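Local coordinates for protein type III effector HopA1 (Pseudomonas syringae pv. tomato str. DC3000, PDB 4RSX) that acts as a type III secretion effector, probably delivered into host plant cells, with an unestablished biochemical activity; this chain is the greater, C-terminal part, at residues R113-V118 against S157-I162; S194-S199 against P252-T257; E49-T54 against G143-P148; A139-K144 against Y161-V166. All coordinates share one frame; numbering follows the deposited sequence.

Contact 1 (R113-V118 against S157-I162)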
loop_
_atom_site.group_PDB
_atom_site.type_symbol
_atom_site.label_atom_id
_atom_site.label_comp_id
_atom_site.label_asym_id
_atom_site.label_seq_id
_atom_site.Cartn_x
_atom_site.Cartn_y
_atom_site.Cartn_z
ATOM N N ARG A 113 -2.667 -5.174 -4.732
ATOM C CA ARG A 113 -1.672 -4.423 -3.967
ATOM C C ARG A 113 -1.449 -5.138 -2.648
ATOM O O ARG A 113 -2.384 -5.314 -1.861
ATOM C CB ARG A 113 -2.148 -2.999 -3.665
ATOM C CG ARG A 113 -3.054 -2.367 -4.716
ATOM C CD ARG A 113 -2.227 -1.886 -5.891
ATOM N NE ARG A 113 -2.872 -0.857 -6.721
ATOM C CZ ARG A 113 -3.073 0.409 -6.345
ATOM N NH1 ARG A 113 -2.722 0.812 -5.129
ATOM N NH2 ARG A 113 -3.643 1.273 -7.179
ATOM N N LEU A 114 -0.212 -5.545 -2.402
ATOM C CA LEU A 114 0.139 -6.208 -1.156
ATOM C C LEU A 114 0.794 -5.193 -0.237
ATOM O O LEU A 114 1.862 -4.672 -0.549
ATOM C CB LEU A 114 1.098 -7.377 -1.426
ATOM C CG LEU A 114 1.493 -8.240 -0.224
ATOM C CD1 LEU A 114 0.258 -8.699 0.540
ATOM C CD2 LEU A 114 2.312 -9.440 -0.687
ATOM N N THR A 115 0.161 -4.890 0.892
ATOM C CA THR A 115 0.750 -3.929 1.833
ATOM C C THR A 115 1.472 -4.669 2.944
ATOM O O THR A 115 0.904 -5.564 3.587
ATOM C CB THR A 115 -0.312 -2.984 2.418
ATOM O OG1 THR A 115 -0.881 -2.204 1.357
ATOM C CG2 THR A 115 0.299 -2.049 3.479
ATOM N N ILE A 116 2.728 -4.315 3.169
ATOM C CA ILE A 116 3.529 -5.018 4.163
ATOM C C ILE A 116 3.874 -4.126 5.364
ATOM O O ILE A 116 4.334 -2.989 5.195
ATOM C CB ILE A 116 4.821 -5.564 3.540
ATOM C CG1 ILE A 116 4.493 -6.339 2.257
ATOM C CG2 ILE A 116 5.584 -6.425 4.542
ATOM C CD1 ILE A 116 5.148 -5.743 1.020
ATOM N N GLY A 117 3.653 -4.648 6.572
ATOM C CA GLY A 117 3.896 -3.893 7.786
ATOM C C GLY A 117 4.911 -4.581 8.674
ATOM O O GLY A 117 4.642 -5.658 9.203
ATOM N N VAL A 118 6.091 -3.977 8.809
ATOM C CA VAL A 118 7.107 -4.472 9.743
ATOM C C VAL A 118 7.538 -3.360 10.681
ATOM O O VAL A 118 7.310 -2.171 10.406
ATOM C CB VAL A 118 8.375 -5.013 9.033
ATOM C CG1 VAL A 118 8.057 -6.231 8.198
ATOM C CG2 VAL A 118 9.054 -3.913 8.182
ATOM N N SER A 157 3.554 2.079 4.194
ATOM C CA SER A 157 5.010 2.139 4.334
ATOM C C SER A 157 5.738 1.285 3.292
ATOM O O SER A 157 6.842 1.641 2.846
ATOM C CB SER A 157 5.447 1.717 5.750
ATOM O OG SER A 157 5.076 2.696 6.704
ATOM N N ALA A 158 5.130 0.154 2.923
ATOM C CA ALA A 158 5.691 -0.715 1.881
ATOM C C ALA A 158 4.597 -1.450 1.107
ATOM O O ALA A 158 3.731 -2.103 1.705
ATOM C CB ALA A 158 6.679 -1.706 2.485
ATOM N N VAL A 159 4.642 -1.343 -0.220
ATOM C CA VAL A 159 3.606 -1.926 -1.069
ATOM C C VAL A 159 4.218 -2.602 -2.316
ATOM O O VAL A 159 5.133 -2.050 -2.954
ATOM C CB VAL A 159 2.545 -0.863 -1.531
ATOM C CG1 VAL A 159 1.385 -1.548 -2.263
ATOM C CG2 VAL A 159 1.993 -0.024 -0.355
ATOM N N LEU A 160 3.724 -3.796 -2.648
ATOM C CA LEU A 160 4.054 -4.448 -3.917
ATOM C C LEU A 160 2.843 -4.373 -4.854
ATOM O O LEU A 160 1.707 -4.653 -4.437
ATOM C CB LEU A 160 4.456 -5.907 -3.689
ATOM C CG LEU A 160 5.778 -6.135 -2.948
ATOM C CD1 LEU A 160 5.975 -7.610 -2.638
ATOM C CD2 LEU A 160 6.929 -5.627 -3.777
ATOM N N TYR A 161 3.074 -3.982 -6.109
ATOM C CA TYR A 161 1.992 -3.863 -7.091
ATOM C C TYR A 161 2.053 -5.053 -8.023
ATOM O O TYR A 161 3.077 -5.293 -8.676
ATOM C CB TYR A 161 2.093 -2.546 -7.865
ATOM C CG TYR A 161 1.998 -1.359 -6.952
ATOM C CD1 TYR A 161 0.794 -0.708 -6.755
ATOM C CD2 TYR A 161 3.110 -0.918 -6.237
ATOM C CE1 TYR A 161 0.697 0.372 -5.886
ATOM C CE2 TYR A 161 3.027 0.150 -5.379
ATOM C CZ TYR A 161 1.816 0.795 -5.207
ATOM O OH TYR A 161 1.729 1.864 -4.347
ATOM N N ILE A 162 0.946 -5.791 -8.073
ATOM C CA ILE A 162 0.924 -7.144 -8.622
ATOM C C ILE A 162 -0.107 -7.332 -9.738
ATOM O O ILE A 162 -1.287 -6.999 -9.569
ATOM C CB ILE A 162 0.595 -8.157 -7.512
ATOM C CG1 ILE A 162 1.626 -8.061 -6.381
ATOM C CG2 ILE A 162 0.540 -9.576 -8.068
ATOM C CD1 ILE A 162 1.241 -8.841 -5.126
#
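Leu114 and Leu160 face each other as an antiparallel hydrogen-bonded pair, Leu114 N to Leu160 O and Leu160 N to Leu114 O both 2.9 Å, and Ile116 N continues the pairing with a nearly straight bond to Ala158 O. Strands 111-116 and 158-162 thus run as neighbours in the middle of the antiparallel sheet. The non-hydrogen-bonded pairs, Thr115 with Val159 between these bonds and Arg113 with Tyr161 at the end, add CA-H...O contacts, as from Val159 CA to Leu114 O (3.3 Å).

On the face of Leu114, Leu160 and Ile116 the side chains are branched and apolar, as suits a surface buried under helices 123-136 and 166-180. Ile116 reaches with CD1 across to Leu160 CG at 4.0 Å, while Leu114 CB receives the CD1 tip of Ile162. The other face is more mixed. Thr115, beta-branched like its partner, sets OG1 against Val159 CG2.

Arg113 rises from the sheet beside Tyr161: a bend at chi2 (-78°) brings its aliphatic part against the ring, with CD 3.4 Å from Tyr161 CD1. The guanidinium and the phenol ring are inclined at 52°, with Tyr161 CE1 lying over one guanidinium face. Val159 supports the same ring from one of its faces, with CG1 3.8 Å above the plane near the rim. Nearest the ring among the guanidinium nitrogens is Arg113 NH1, 3.5 Å from Tyr161 CE1.

Contact 2 (S194-S199 against P252-T257)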
loop_
_atom_site.group_PDB
_atom_site.type_symbol
_atom_site.label_atom_id
_atom_site.label_comp_id
_atom_site.label_asym_id
_atom_site.label_seq_id
_atom_site.Cartn_x
_atom_site.Cartn_y
_atom_site.Cartn_z
ATOM N N SER A 194 -10.828 -1.563 5.195
ATOM C CA SER A 194 -11.265 -2.133 3.921
ATOM C C SER A 194 -10.215 -2.955 3.154
ATOM O O SER A 194 -10.409 -3.211 1.963
ATOM C CB SER A 194 -11.830 -1.029 3.012
ATOM O OG SER A 194 -12.252 -1.570 1.769
ATOM N N MET A 195 -9.115 -3.361 3.794
ATOM C CA MET A 195 -8.196 -4.296 3.128
ATOM C C MET A 195 -8.346 -5.680 3.734
ATOM O O MET A 195 -8.739 -5.814 4.899
ATOM C CB MET A 195 -6.728 -3.873 3.256
ATOM C CG MET A 195 -6.327 -2.629 2.491
ATOM S SD MET A 195 -4.525 -2.476 2.492
ATOM C CE MET A 195 -4.408 -0.820 1.775
ATOM N N GLN A 196 -8.018 -6.707 2.952
ATOM C CA GLN A 196 -8.063 -8.079 3.446
ATOM C C GLN A 196 -6.731 -8.520 4.062
ATOM O O GLN A 196 -5.670 -8.467 3.418
ATOM C CB GLN A 196 -8.479 -9.058 2.327
ATOM C CG GLN A 196 -8.624 -10.509 2.788
ATOM C CD GLN A 196 -9.018 -11.451 1.643
ATOM O OE1 GLN A 196 -9.707 -11.045 0.706
ATOM N NE2 GLN A 196 -8.568 -12.709 1.714
ATOM N N SER A 197 -6.796 -8.971 5.312
ATOM C CA SER A 197 -5.622 -9.458 6.024
ATOM C C SER A 197 -5.251 -10.868 5.569
ATOM O O SER A 197 -6.065 -11.782 5.668
ATOM C CB SER A 197 -5.911 -9.441 7.531
ATOM O OG SER A 197 -4.844 -10.008 8.274
ATOM N N LEU A 198 -4.023 -11.048 5.084
ATOM C CA LEU A 198 -3.560 -12.367 4.642
ATOM C C LEU A 198 -2.789 -13.108 5.740
ATOM O O LEU A 198 -2.811 -14.342 5.806
ATOM C CB LEU A 198 -2.688 -12.247 3.395
ATOM C CG LEU A 198 -3.335 -11.570 2.188
ATOM C CD1 LEU A 198 -2.432 -11.660 0.950
ATOM C CD2 LEU A 198 -4.718 -12.166 1.892
ATOM N N SER A 199 -2.085 -12.339 6.568
ATOM C CA SER A 199 -1.424 -12.827 7.777
ATOM C C SER A 199 -0.870 -11.587 8.429
ATOM O O SER A 199 -0.950 -10.510 7.847
ATOM C CB SER A 199 -0.300 -13.825 7.480
ATOM O OG SER A 199 0.696 -13.257 6.656
ATOM N N PRO A 252 -15.028 -5.535 0.177
ATOM C CA PRO A 252 -14.623 -4.226 -0.353
ATOM C C PRO A 252 -13.150 -4.198 -0.754
ATOM O O PRO A 252 -12.713 -3.270 -1.434
ATOM C CB PRO A 252 -14.850 -3.282 0.832
ATOM C CG PRO A 252 -14.781 -4.180 2.056
ATOM C CD PRO A 252 -15.392 -5.472 1.605
ATOM N N ALA A 253 -12.383 -5.199 -0.349
ATOM C CA ALA A 253 -10.991 -5.271 -0.794
ATOM C C ALA A 253 -10.879 -5.695 -2.264
ATOM O O ALA A 253 -9.852 -5.448 -2.903
ATOM C CB ALA A 253 -10.184 -6.215 0.094
ATOM N N LEU A 254 -11.921 -6.331 -2.803
ATOM C CA LEU A 254 -11.809 -6.954 -4.135
ATOM C C LEU A 254 -12.612 -6.266 -5.250
ATOM O O LEU A 254 -13.603 -5.575 -4.982
ATOM C CB LEU A 254 -12.211 -8.433 -4.068
ATOM C CG LEU A 254 -11.612 -9.269 -2.933
ATOM C CD1 LEU A 254 -12.236 -10.670 -2.926
ATOM C CD2 LEU A 254 -10.083 -9.352 -3.054
ATOM N N ARG A 255 -12.173 -6.470 -6.493
ATOM C CA ARG A 255 -12.962 -6.126 -7.680
ATOM C C ARG A 255 -14.240 -6.921 -7.657
ATOM O O ARG A 255 -14.247 -8.060 -7.181
ATOM C CB ARG A 255 -12.284 -6.630 -8.948
ATOM C CG ARG A 255 -11.151 -5.839 -9.476
ATOM C CD ARG A 255 -10.717 -6.426 -10.825
ATOM N NE ARG A 255 -10.115 -7.749 -10.656
ATOM C CZ ARG A 255 -8.913 -7.936 -10.116
ATOM N NH1 ARG A 255 -8.211 -6.886 -9.697
ATOM N NH2 ARG A 255 -8.406 -9.163 -9.981
ATOM N N ASN A 256 -15.297 -6.358 -8.236
ATOM C CA ASN A 256 -16.526 -7.111 -8.457
ATOM C C ASN A 256 -16.334 -8.268 -9.441
ATOM O O ASN A 256 -15.714 -8.100 -10.490
ATOM C CB ASN A 256 -17.643 -6.200 -8.955
ATOM C CG ASN A 256 -18.976 -6.920 -9.032
ATOM O OD1 ASN A 256 -19.744 -6.923 -8.071
ATOM N ND2 ASN A 256 -19.248 -7.553 -10.173
ATOM N N THR A 257 -16.877 -9.429 -9.077
ATOM C CA THR A 257 -16.861 -10.650 -9.896
ATOM C C THR A 257 -15.465 -11.113 -10.280
ATOM O O THR A 257 -14.884 -11.940 -9.578
ATOM C CB THR A 257 -17.776 -10.548 -11.143
ATOM O OG1 THR A 257 -19.150 -10.543 -10.727
ATOM C CG2 THR A 257 -17.555 -11.742 -12.062
#
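Ala253 presses its methyl group against the backbone of Ser194-Gln196, where edge strand 196-199 of the antiparallel sheet begins and the C-terminal tail passes by. Ala253 CB stands 3.5 Å from Ser194 O and 3.6 Å from Gln196 N, an approach to main chain that suits a side chain of a single carbon. Beside it Gln196 CB packs on the same methyl at 4.0 Å, and Leu254 brings CD2 towards Gln196 OE1. No hydrogen bond joins the two segments.

Polar bonds that position the two segments lie one shell further out. Asn251 uses both ends of its amide: its ND2 donates to Gln196 OE1, and its OD1 accepts from Ala253 N. Extended from CG onward, with CG anti to the backbone N (chi1 -177°), Gln196 is long enough to meet it. Strand 202-207 bonds to both backbones, to Gln196 through Tyr204 and to Ala253 through Glu206, and helix 2-19 packs on Gln196 and Pro252. Pro252 O is held by Arg219 NE of helix 215-228. Ser194 OG, buried and without a polar partner in the model, rests 3.2 Å from Pro252 CB.

Contact 3 (E49-T54 against G143-P148)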
loop_
_atom_site.group_PDB
_atom_site.type_symbol
_atom_site.label_atom_id
_atom_site.label_comp_id
_atom_site.label_asym_id
_atom_site.label_seq_id
_atom_site.Cartn_x
_atom_site.Cartn_y
_atom_site.Cartn_z
ATOM N N GLU A 49 19.985 6.182 7.924
ATOM C CA GLU A 49 21.126 6.298 7.030
ATOM C C GLU A 49 21.480 4.967 6.370
ATOM O O GLU A 49 21.800 4.928 5.185
ATOM C CB GLU A 49 22.328 6.895 7.776
ATOM C CG GLU A 49 22.100 8.352 8.217
ATOM C CD GLU A 49 22.138 9.340 7.045
ATOM O OE1 GLU A 49 22.599 8.953 5.946
ATOM O OE2 GLU A 49 21.715 10.504 7.220
ATOM N N GLU A 50 21.420 3.882 7.134
ATOM C CA GLU A 50 21.639 2.538 6.594
ATOM C C GLU A 50 20.593 2.242 5.506
ATOM O O GLU A 50 20.887 1.612 4.481
ATOM C CB GLU A 50 21.567 1.495 7.730
ATOM C CG GLU A 50 21.768 0.036 7.284
ATOM C CD GLU A 50 21.340 -0.987 8.350
ATOM O OE1 GLU A 50 20.799 -0.576 9.403
ATOM O OE2 GLU A 50 21.533 -2.209 8.132
ATOM N N PHE A 51 19.375 2.725 5.729
ATOM C CA PHE A 51 18.296 2.534 4.769
ATOM C C PHE A 51 18.633 3.212 3.433
ATOM O O PHE A 51 18.596 2.579 2.374
ATOM C CB PHE A 51 16.979 3.079 5.338
ATOM C CG PHE A 51 15.791 2.788 4.477
ATOM C CD1 PHE A 51 15.065 1.613 4.654
ATOM C CD2 PHE A 51 15.408 3.669 3.476
ATOM C CE1 PHE A 51 13.976 1.325 3.849
ATOM C CE2 PHE A 51 14.309 3.387 2.666
ATOM C CZ PHE A 51 13.597 2.214 2.848
ATOM N N LEU A 52 18.977 4.497 3.483
ATOM C CA LEU A 52 19.358 5.219 2.265
ATOM C C LEU A 52 20.549 4.567 1.573
ATOM O O LEU A 52 20.569 4.431 0.349
ATOM C CB LEU A 52 19.655 6.687 2.570
ATOM C CG LEU A 52 18.450 7.439 3.114
ATOM C CD1 LEU A 52 18.774 8.897 3.288
ATOM C CD2 LEU A 52 17.259 7.253 2.183
ATOM N N HIS A 53 21.539 4.141 2.351
ATOM C CA HIS A 53 22.711 3.516 1.742
ATOM C C HIS A 53 22.376 2.191 1.065
ATOM O O HIS A 53 23.032 1.797 0.098
ATOM C CB HIS A 53 23.870 3.382 2.746
ATOM C CG HIS A 53 24.702 4.623 2.844
ATOM N ND1 HIS A 53 25.770 4.869 2.007
ATOM C CD2 HIS A 53 24.596 5.709 3.650
ATOM C CE1 HIS A 53 26.298 6.046 2.305
ATOM N NE2 HIS A 53 25.604 6.576 3.297
ATOM N N THR A 54 21.342 1.518 1.555
ATOM C CA THR A 54 20.937 0.239 0.983
ATOM C C THR A 54 20.219 0.468 -0.333
ATOM O O THR A 54 20.430 -0.273 -1.291
ATOM C CB THR A 54 20.009 -0.512 1.936
ATOM O OG1 THR A 54 20.719 -0.782 3.150
ATOM C CG2 THR A 54 19.538 -1.828 1.311
ATOM N N GLY A 143 7.534 -2.005 -6.689
ATOM C CA GLY A 143 7.237 -1.859 -5.283
ATOM C C GLY A 143 7.450 -0.423 -4.885
ATOM O O GLY A 143 8.054 0.343 -5.638
ATOM N N LYS A 144 6.949 -0.031 -3.717
ATOM C CA LYS A 144 7.359 1.263 -3.184
ATOM C C LYS A 144 7.586 1.191 -1.683
ATOM O O LYS A 144 6.912 0.435 -0.967
ATOM C CB LYS A 144 6.369 2.390 -3.558
ATOM C CG LYS A 144 5.235 2.584 -2.569
ATOM C CD LYS A 144 4.248 3.713 -2.950
ATOM C CE LYS A 144 3.002 3.621 -2.017
ATOM N NZ LYS A 144 1.908 4.631 -2.297
ATOM N N VAL A 145 8.556 1.966 -1.214
ATOM C CA VAL A 145 8.792 2.096 0.217
ATOM C C VAL A 145 8.871 3.575 0.579
ATOM O O VAL A 145 9.446 4.376 -0.171
ATOM C CB VAL A 145 10.072 1.333 0.660
ATOM C CG1 VAL A 145 9.867 -0.174 0.506
ATOM C CG2 VAL A 145 11.277 1.773 -0.169
ATOM N N ILE A 146 8.256 3.933 1.704
ATOM C CA ILE A 146 8.307 5.295 2.227
ATOM C C ILE A 146 9.708 5.559 2.803
ATOM O O ILE A 146 10.387 4.622 3.248
ATOM C CB ILE A 146 7.244 5.477 3.332
ATOM C CG1 ILE A 146 7.070 6.940 3.732
ATOM C CG2 ILE A 146 7.625 4.701 4.567
ATOM C CD1 ILE A 146 6.648 7.844 2.621
ATOM N N GLY A 147 10.144 6.818 2.771
ATOM C CA GLY A 147 11.400 7.203 3.394
ATOM C C GLY A 147 11.502 6.760 4.850
ATOM O O GLY A 147 10.490 6.707 5.562
ATOM N N PRO A 148 12.734 6.462 5.306
ATOM C CA PRO A 148 13.018 5.873 6.625
ATOM C C PRO A 148 12.530 6.690 7.816
ATOM O O PRO A 148 12.243 6.109 8.869
ATOM C CB PRO A 148 14.552 5.779 6.652
ATOM C CG PRO A 148 15.025 6.777 5.624
ATOM C CD PRO A 148 13.972 6.724 4.548
#
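Phe51 reaches from helix 45-58 toward Val145, with Pro148 beside its ring, and the two meet different parts of it. With CG anti to the backbone N (chi1 -174°), the ring stands well out from the helix, and its far tip, Phe51 CZ, comes 3.8 Å from Val145 CG2. That methyl lies at the ring edge, near the plane, so this is a tip-to-tip meeting. CG2 is the branch of Val145 that sits between its own backbone N and carbonyl carbon. Pro148 instead runs obliquely alongside: its CD is 3.5 Å from Phe51 CD2, while its CB reaches back to Phe51 CB and CG, both at 3.9 Å. Leu52, one residue on, crosses the proline at about a right angle and lays CD2 near both Pro148 CD and CG, about 4.1 Å from each.

The arrangement is helix-on-sheet packing at the margin of an alpha/beta fold, where helix 45-58 rests on the end of strand 140-146 and the turn that follows it. A flat aromatic suits the place because it can reach past the proline to the strand itself, and a rigid pyrrolidine offers a compact apolar surface with no N-H that would need an acceptor. Helix 123-136 contributes Thr124 and Thr127 to the surroundings of Phe51, and Tyr97 of strand 96-101 touches Leu52. Between the valine and the proline, the strand's main chain also comes up to the aromatic tip, with Ile146 O set obliquely to the ring, 4.0 Å from Phe51 CZ.

Contact 4 (A139-K144 against Y161-V166)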
loop_
_atom_site.group_PDB
_atom_site.type_symbol
_atom_site.label_atom_id
_atom_site.label_comp_id
_atom_site.label_asym_id
_atom_site.label_seq_id
_atom_site.Cartn_x
_atom_site.Cartn_y
_atom_site.Cartn_z
ATOM N N ALA A 139 5.265 -11.170 -12.219
ATOM C CA ALA A 139 3.910 -10.710 -11.892
ATOM C C ALA A 139 3.952 -9.369 -11.147
ATOM O O ALA A 139 2.997 -8.595 -11.193
ATOM C CB ALA A 139 3.129 -11.756 -11.097
ATOM N N ILE A 140 5.061 -9.086 -10.465
ATOM C CA ILE A 140 5.185 -7.816 -9.752
ATOM C C ILE A 140 5.742 -6.731 -10.681
ATOM O O ILE A 140 6.864 -6.843 -11.177
ATOM C CB ILE A 140 6.096 -7.949 -8.524
ATOM C CG1 ILE A 140 5.640 -9.122 -7.654
ATOM C CG2 ILE A 140 6.068 -6.684 -7.698
ATOM C CD1 ILE A 140 6.511 -9.325 -6.430
ATOM N N THR A 141 4.967 -5.674 -10.906
ATOM C CA THR A 141 5.422 -4.614 -11.784
ATOM C C THR A 141 6.385 -3.662 -11.083
ATOM O O THR A 141 7.305 -3.141 -11.726
ATOM C CB THR A 141 4.260 -3.809 -12.374
ATOM O OG1 THR A 141 3.548 -3.156 -11.319
ATOM C CG2 THR A 141 3.314 -4.722 -13.135
ATOM N N HIS A 142 6.156 -3.419 -9.789
ATOM C CA HIS A 142 7.051 -2.583 -8.975
ATOM C C HIS A 142 6.673 -2.601 -7.511
ATOM O O HIS A 142 5.623 -3.135 -7.130
ATOM C CB HIS A 142 7.036 -1.126 -9.433
ATOM C CG HIS A 142 5.699 -0.461 -9.306
ATOM N ND1 HIS A 142 4.574 -0.913 -9.970
ATOM C CD2 HIS A 142 5.311 0.646 -8.620
ATOM C CE1 HIS A 142 3.553 -0.119 -9.692
ATOM N NE2 HIS A 142 3.970 0.831 -8.874
ATOM N N GLY A 143 7.534 -2.005 -6.689
ATOM C CA GLY A 143 7.237 -1.859 -5.283
ATOM C C GLY A 143 7.450 -0.423 -4.885
ATOM O O GLY A 143 8.054 0.343 -5.638
ATOM N N LYS A 144 6.949 -0.031 -3.717
ATOM C CA LYS A 144 7.359 1.263 -3.184
ATOM C C LYS A 144 7.586 1.191 -1.683
ATOM O O LYS A 144 6.912 0.435 -0.967
ATOM C CB LYS A 144 6.369 2.390 -3.558
ATOM C CG LYS A 144 5.235 2.584 -2.569
ATOM C CD LYS A 144 4.248 3.713 -2.950
ATOM C CE LYS A 144 3.002 3.621 -2.017
ATOM N NZ LYS A 144 1.908 4.631 -2.297
ATOM N N TYR A 161 3.074 -3.982 -6.109
ATOM C CA TYR A 161 1.992 -3.863 -7.091
ATOM C C TYR A 161 2.053 -5.053 -8.023
ATOM O O TYR A 161 3.077 -5.293 -8.676
ATOM C CB TYR A 161 2.093 -2.546 -7.865
ATOM C CG TYR A 161 1.998 -1.359 -6.952
ATOM C CD1 TYR A 161 0.794 -0.708 -6.755
ATOM C CD2 TYR A 161 3.110 -0.918 -6.237
ATOM C CE1 TYR A 161 0.697 0.372 -5.886
ATOM C CE2 TYR A 161 3.027 0.150 -5.379
ATOM C CZ TYR A 161 1.816 0.795 -5.207
ATOM O OH TYR A 161 1.729 1.864 -4.347
ATOM N N ILE A 162 0.946 -5.791 -8.073
ATOM C CA ILE A 162 0.924 -7.144 -8.622
ATOM C C ILE A 162 -0.107 -7.332 -9.738
ATOM O O ILE A 162 -1.287 -6.999 -9.569
ATOM C CB ILE A 162 0.595 -8.157 -7.512
ATOM C CG1 ILE A 162 1.626 -8.061 -6.381
ATOM C CG2 ILE A 162 0.540 -9.576 -8.068
ATOM C CD1 ILE A 162 1.241 -8.841 -5.126
ATOM N N ASN A 163 0.330 -7.866 -10.875
ATOM C CA ASN A 163 -0.617 -8.293 -11.899
ATOM C C ASN A 163 -1.100 -9.683 -11.507
ATOM O O ASN A 163 -0.394 -10.662 -11.721
ATOM C CB ASN A 163 0.054 -8.338 -13.275
ATOM C CG ASN A 163 0.415 -6.965 -13.790
ATOM O OD1 ASN A 163 -0.225 -5.964 -13.436
ATOM N ND2 ASN A 163 1.437 -6.902 -14.647
ATOM N N GLY A 164 -2.274 -9.780 -10.896
ATOM C CA GLY A 164 -2.715 -11.064 -10.383
ATOM C C GLY A 164 -3.768 -10.899 -9.309
ATOM O O GLY A 164 -4.085 -9.768 -8.924
ATOM N N ASP A 165 -4.297 -12.023 -8.822
ATOM C CA ASP A 165 -5.410 -12.018 -7.875
ATOM C C ASP A 165 -4.929 -12.307 -6.458
ATOM O O ASP A 165 -3.718 -12.363 -6.204
ATOM C CB ASP A 165 -6.430 -13.082 -8.272
ATOM C CG ASP A 165 -5.785 -14.456 -8.478
ATOM O OD1 ASP A 165 -4.729 -14.743 -7.869
ATOM O OD2 ASP A 165 -6.330 -15.260 -9.260
ATOM N N VAL A 166 -5.877 -12.542 -5.553
ATOM C CA VAL A 166 -5.548 -12.716 -4.147
ATOM C C VAL A 166 -4.678 -13.960 -3.907
ATOM O O VAL A 166 -3.733 -13.917 -3.103
ATOM C CB VAL A 166 -6.817 -12.679 -3.252
ATOM C CG1 VAL A 166 -7.693 -13.900 -3.493
ATOM C CG2 VAL A 166 -6.440 -12.553 -1.782
#
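Tyr161 O is gripped by Thr141 N at 2.9 Å, with Ile140 CA making a CA-H...O contact beside it and Thr141 OG1 offering at most a weak, undecided bond. The grip belongs to the beta hairpin of strands 140-146 and 158-162, where the register slips by one between Ile140 and His142: a beta bulge. Past the slip Tyr161 N donates to His142 O, while Asn163 N reaches Ala139 O at 2.8 Å, at the open end of the hairpin.

Beside the bulge His142 lies on Tyr161 as an offset stack, centroids 4.2 Å apart and planes within 4°. His142 NE2 lies 3.3 Å above the phenol plane near its rim, on the face opposite Val159. His142 ND1 and Thr141 OG1 share a 2.8 Å hydrogen bond whose donor is undecided, which should restrain the rotation of the imidazole, and Gln111 NE2 holds the same hydroxyl. Lys144, fully extended beyond CG, runs past the phenol oxygen with CE 3.2 Å from Tyr161 OH and carries its ammonium on to a salt bridge with Asp156.

On the other face Ile140 CG1 meets Ile162 CG1, an apolar pair covered by Leu172. Asn163 OD1 accepts from Gln111 NE2 and Asp108 N, and its ND2 donates to Arg106 O; Asn163 ND2 also lies 3.2 Å from Thr141 CG2.

In the fold
From the N terminus, contact 3 opens first on helix 45-58 and closes 89 residues later on strand 140-146. Contact 1 opens inside that loop, at 113-118, but closes beyond it at 157-162, so the two cross. Contact 4 starts at 139-144, sharing Gly143 and Lys144 with contact 3, and ends at 161-166, sharing Tyr161 and Ile162 with contact 1; it closes the hairpin. Strand 158-162 thus serves contacts 1 and 4, flanked by 111-116 and 140-146. Contact 2 follows in series, bringing the C-terminal tail to the edge strand 196-199. Leu198 and Gln196 there touch Val166 of contact 4, whereas contacts 2 and 3 lie on opposite sides of the chain's centre.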